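Local coordinates for protein probable oxidoreductase (Pseudomonas aeruginosa, PDB 4B7C) that is a probable medium-chain dehydrogenase/reductase, likely using NADP as the cofactor of a redox reaction on a substrate not yet defined, at residues Q6-Y11 against V102-F106. Numbering follows the deposited sequence.
Sequences QINRQY and VQDYF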
loop_
_atom_site.group_PDB
_atom_site.type_symbol
_atom_site.label_atom_id
_atom_site.label_comp_id
_atom_site.label_asym_id
_atom_site.label_seq_id
_atom_site.Cartn_x
_atom_site.Cartn_y
_atom_site.Cartn_z
ATOM N N GLN B 6 0.722 -50.685 10.868
ATOM C CA GLN B 6 1.821 -49.700 10.669
ATOM C C GLN B 6 1.521 -48.421 11.449
ATOM O O GLN B 6 0.358 -48.094 11.701
ATOM C CB GLN B 6 1.977 -49.403 9.177
ATOM C CG GLN B 6 3.170 -48.527 8.765
ATOM C CD GLN B 6 4.526 -49.249 8.816
ATOM O OE1 GLN B 6 4.809 -50.134 8.010
ATOM N NE2 GLN B 6 5.382 -48.834 9.744
ATOM N N ILE B 7 2.581 -47.717 11.843
ATOM C CA ILE B 7 2.456 -46.524 12.682
ATOM C C ILE B 7 2.772 -45.244 11.915
ATOM O O ILE B 7 3.782 -45.153 11.219
ATOM C CB ILE B 7 3.353 -46.596 13.951
ATOM C CG1 ILE B 7 2.873 -47.739 14.864
ATOM C CG2 ILE B 7 3.322 -45.281 14.712
ATOM C CD1 ILE B 7 1.577 -47.429 15.598
ATOM N N ASN B 8 1.911 -44.248 12.090
ATOM C CA ASN B 8 2.160 -42.896 11.581
ATOM C C ASN B 8 2.532 -41.979 12.737
ATOM O O ASN B 8 1.690 -41.645 13.561
ATOM C CB ASN B 8 0.917 -42.356 10.859
ATOM C CG ASN B 8 1.146 -40.986 10.236
ATOM O OD1 ASN B 8 2.275 -40.630 9.868
ATOM N ND2 ASN B 8 0.072 -40.202 10.123
ATOM N N ARG B 9 3.799 -41.578 12.800
ATOM C CA ARG B 9 4.227 -40.624 13.821
ATOM C C ARG B 9 3.822 -39.230 13.364
ATOM O O ARG B 9 4.004 -38.874 12.194
ATOM C CB ARG B 9 5.735 -40.656 14.060
ATOM C CG ARG B 9 6.287 -42.022 14.463
ATOM C CD ARG B 9 7.801 -42.008 14.470
ATOM N NE ARG B 9 8.346 -41.697 13.158
ATOM C CZ ARG B 9 9.586 -41.282 12.936
ATOM N NH1 ARG B 9 10.449 -41.117 13.936
ATOM N NH2 ARG B 9 9.968 -41.016 11.699
ATOM N N GLN B 10 3.298 -38.447 14.303
ATOM C CA GLN B 10 2.799 -37.107 14.013
ATOM C C GLN B 10 3.207 -36.107 15.080
ATOM O O GLN B 10 3.224 -36.424 16.271
ATOM C CB GLN B 10 1.280 -37.096 13.960
ATOM C CG GLN B 10 0.625 -38.130 13.079
ATOM C CD GLN B 10 -0.888 -37.993 13.150
ATOM O OE1 GLN B 10 -1.457 -37.932 14.238
ATOM N NE2 GLN B 10 -1.538 -37.888 11.992
ATOM N N TYR B 11 3.515 -34.898 14.643
ATOM C CA TYR B 11 3.614 -33.770 15.552
ATOM C C TYR B 11 2.314 -32.992 15.503
ATOM O O TYR B 11 1.937 -32.454 14.458
ATOM C CB TYR B 11 4.787 -32.862 15.227
ATOM C CG TYR B 11 6.047 -33.284 15.910
ATOM C CD1 TYR B 11 6.206 -33.107 17.283
ATOM C CD2 TYR B 11 7.090 -33.863 15.193
ATOM C CE1 TYR B 11 7.370 -33.493 17.921
ATOM C CE2 TYR B 11 8.249 -34.261 15.823
ATOM C CZ TYR B 11 8.385 -34.071 17.191
ATOM O OH TYR B 11 9.535 -34.468 17.812
ATOM N N VAL B 102 3.229 -32.456 9.316
ATOM C CA VAL B 102 4.429 -32.873 10.036
ATOM C C VAL B 102 4.199 -34.277 10.565
ATOM O O VAL B 102 3.876 -34.482 11.741
ATOM C CB VAL B 102 4.823 -31.914 11.177
ATOM C CG1 VAL B 102 6.098 -32.409 11.846
ATOM C CG2 VAL B 102 5.049 -30.497 10.649
ATOM N N GLN B 103 4.383 -35.248 9.675
ATOM C CA GLN B 103 4.075 -36.642 9.959
ATOM C C GLN B 103 4.755 -37.578 8.946
ATOM O O GLN B 103 5.300 -37.125 7.940
ATOM C CB GLN B 103 2.565 -36.876 9.937
ATOM C CG GLN B 103 1.902 -36.471 8.638
ATOM C CD GLN B 103 0.399 -36.559 8.676
ATOM O OE1 GLN B 103 -0.191 -37.252 9.518
ATOM N NE2 GLN B 103 -0.240 -35.851 7.741
ATOM N N ASP B 104 4.734 -38.872 9.246
ATOM C CA ASP B 104 5.343 -39.897 8.372
ATOM C C ASP B 104 4.531 -40.095 7.093
ATOM O O ASP B 104 5.092 -40.262 6.008
ATOM C CB ASP B 104 5.439 -41.255 9.075
ATOM C CG ASP B 104 6.545 -41.313 10.117
ATOM O OD1 ASP B 104 7.676 -40.853 9.846
ATOM O OD2 ASP B 104 6.259 -41.817 11.231
ATOM N N TYR B 105 3.211 -40.099 7.257
ATOM C CA TYR B 105 2.289 -40.401 6.165
ATOM C C TYR B 105 1.159 -39.398 6.104
ATOM O O TYR B 105 0.640 -38.983 7.144
ATOM C CB TYR B 105 1.649 -41.777 6.351
ATOM C CG TYR B 105 2.601 -42.940 6.317
ATOM C CD1 TYR B 105 2.910 -43.573 5.115
ATOM C CD2 TYR B 105 3.182 -43.420 7.484
ATOM C CE1 TYR B 105 3.775 -44.650 5.077
ATOM C CE2 TYR B 105 4.056 -44.490 7.456
ATOM C CZ TYR B 105 4.339 -45.111 6.248
ATOM O OH TYR B 105 5.206 -46.168 6.209
ATOM N N PHE B 106 0.783 -39.020 4.884
ATOM C CA PHE B 106 -0.408 -38.207 4.645
ATOM C C PHE B 106 -1.505 -39.069 4.057
ATOM O O PHE B 106 -1.274 -39.792 3.081
ATOM C CB PHE B 106 -0.130 -37.041 3.697
ATOM C CG PHE B 106 -1.383 -36.369 3.188
ATOM C CD1 PHE B 106 -1.989 -35.351 3.914
ATOM C CD2 PHE B 106 -1.975 -36.776 1.985
ATOM C CE1 PHE B 106 -3.139 -34.735 3.456
ATOM C CE2 PHE B 106 -3.129 -36.166 1.525
ATOM C CZ PHE B 106 -3.717 -35.145 2.262
#
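Arg-9 and Asp-104 form the ionic part of this contact, a bidentate salt bridge in which NE of Arg-9 meets OD2 of Asp-104 at 2.8 Å and NH2 meets OD1. Both carboxylate oxygens use their syn lone pairs, and guanidinium and carboxylate lie nearly coplanar, 14° apart. The bend of the arginine chain at chi3 (-61°) turns this edge of the guanidinium toward the acid. OD2 of Asp-104 also accepts the backbone N of Arg-9 at 2.9 Å, on its anti side but tilted out of the carboxylate plane, so one oxygen ties together main chain and side chain of the same residue.

Amide groups form a second network. OE1 of Gln-103 receives ND2 of Asn-8 at 3.0 Å and NE2 of Gln-10 at 2.9 Å, from opposite faces of its amide plane, while NE2 of Gln-103 donates a hydrogen bond to Leu-100 O. With CG anti to the backbone N (chi1 -177°), OD1 of Asn-8 accepts a hydrogen bond from Tyr-105 N at 2.8 Å, the donor standing above the carbonyl plane.

Between the backbones, Asp-104 N donates to Arg-9 O and Tyr-11 N to Val-102 O, flanking the single bridge of Gln-10 with Gln-103. CG1 of Val-102 packs against CB of Tyr-11 at 3.7 Å.

The antiparallel pairing of strand 7-13 with the segment leading into strand 105-108 joins the two-stranded antiparallel sheet of 7-13 and 26-32 to the larger mixed sheet that holds 105-108, within the GroES-like N-terminal domain that is characteristic of medium-chain dehydrogenases/reductases.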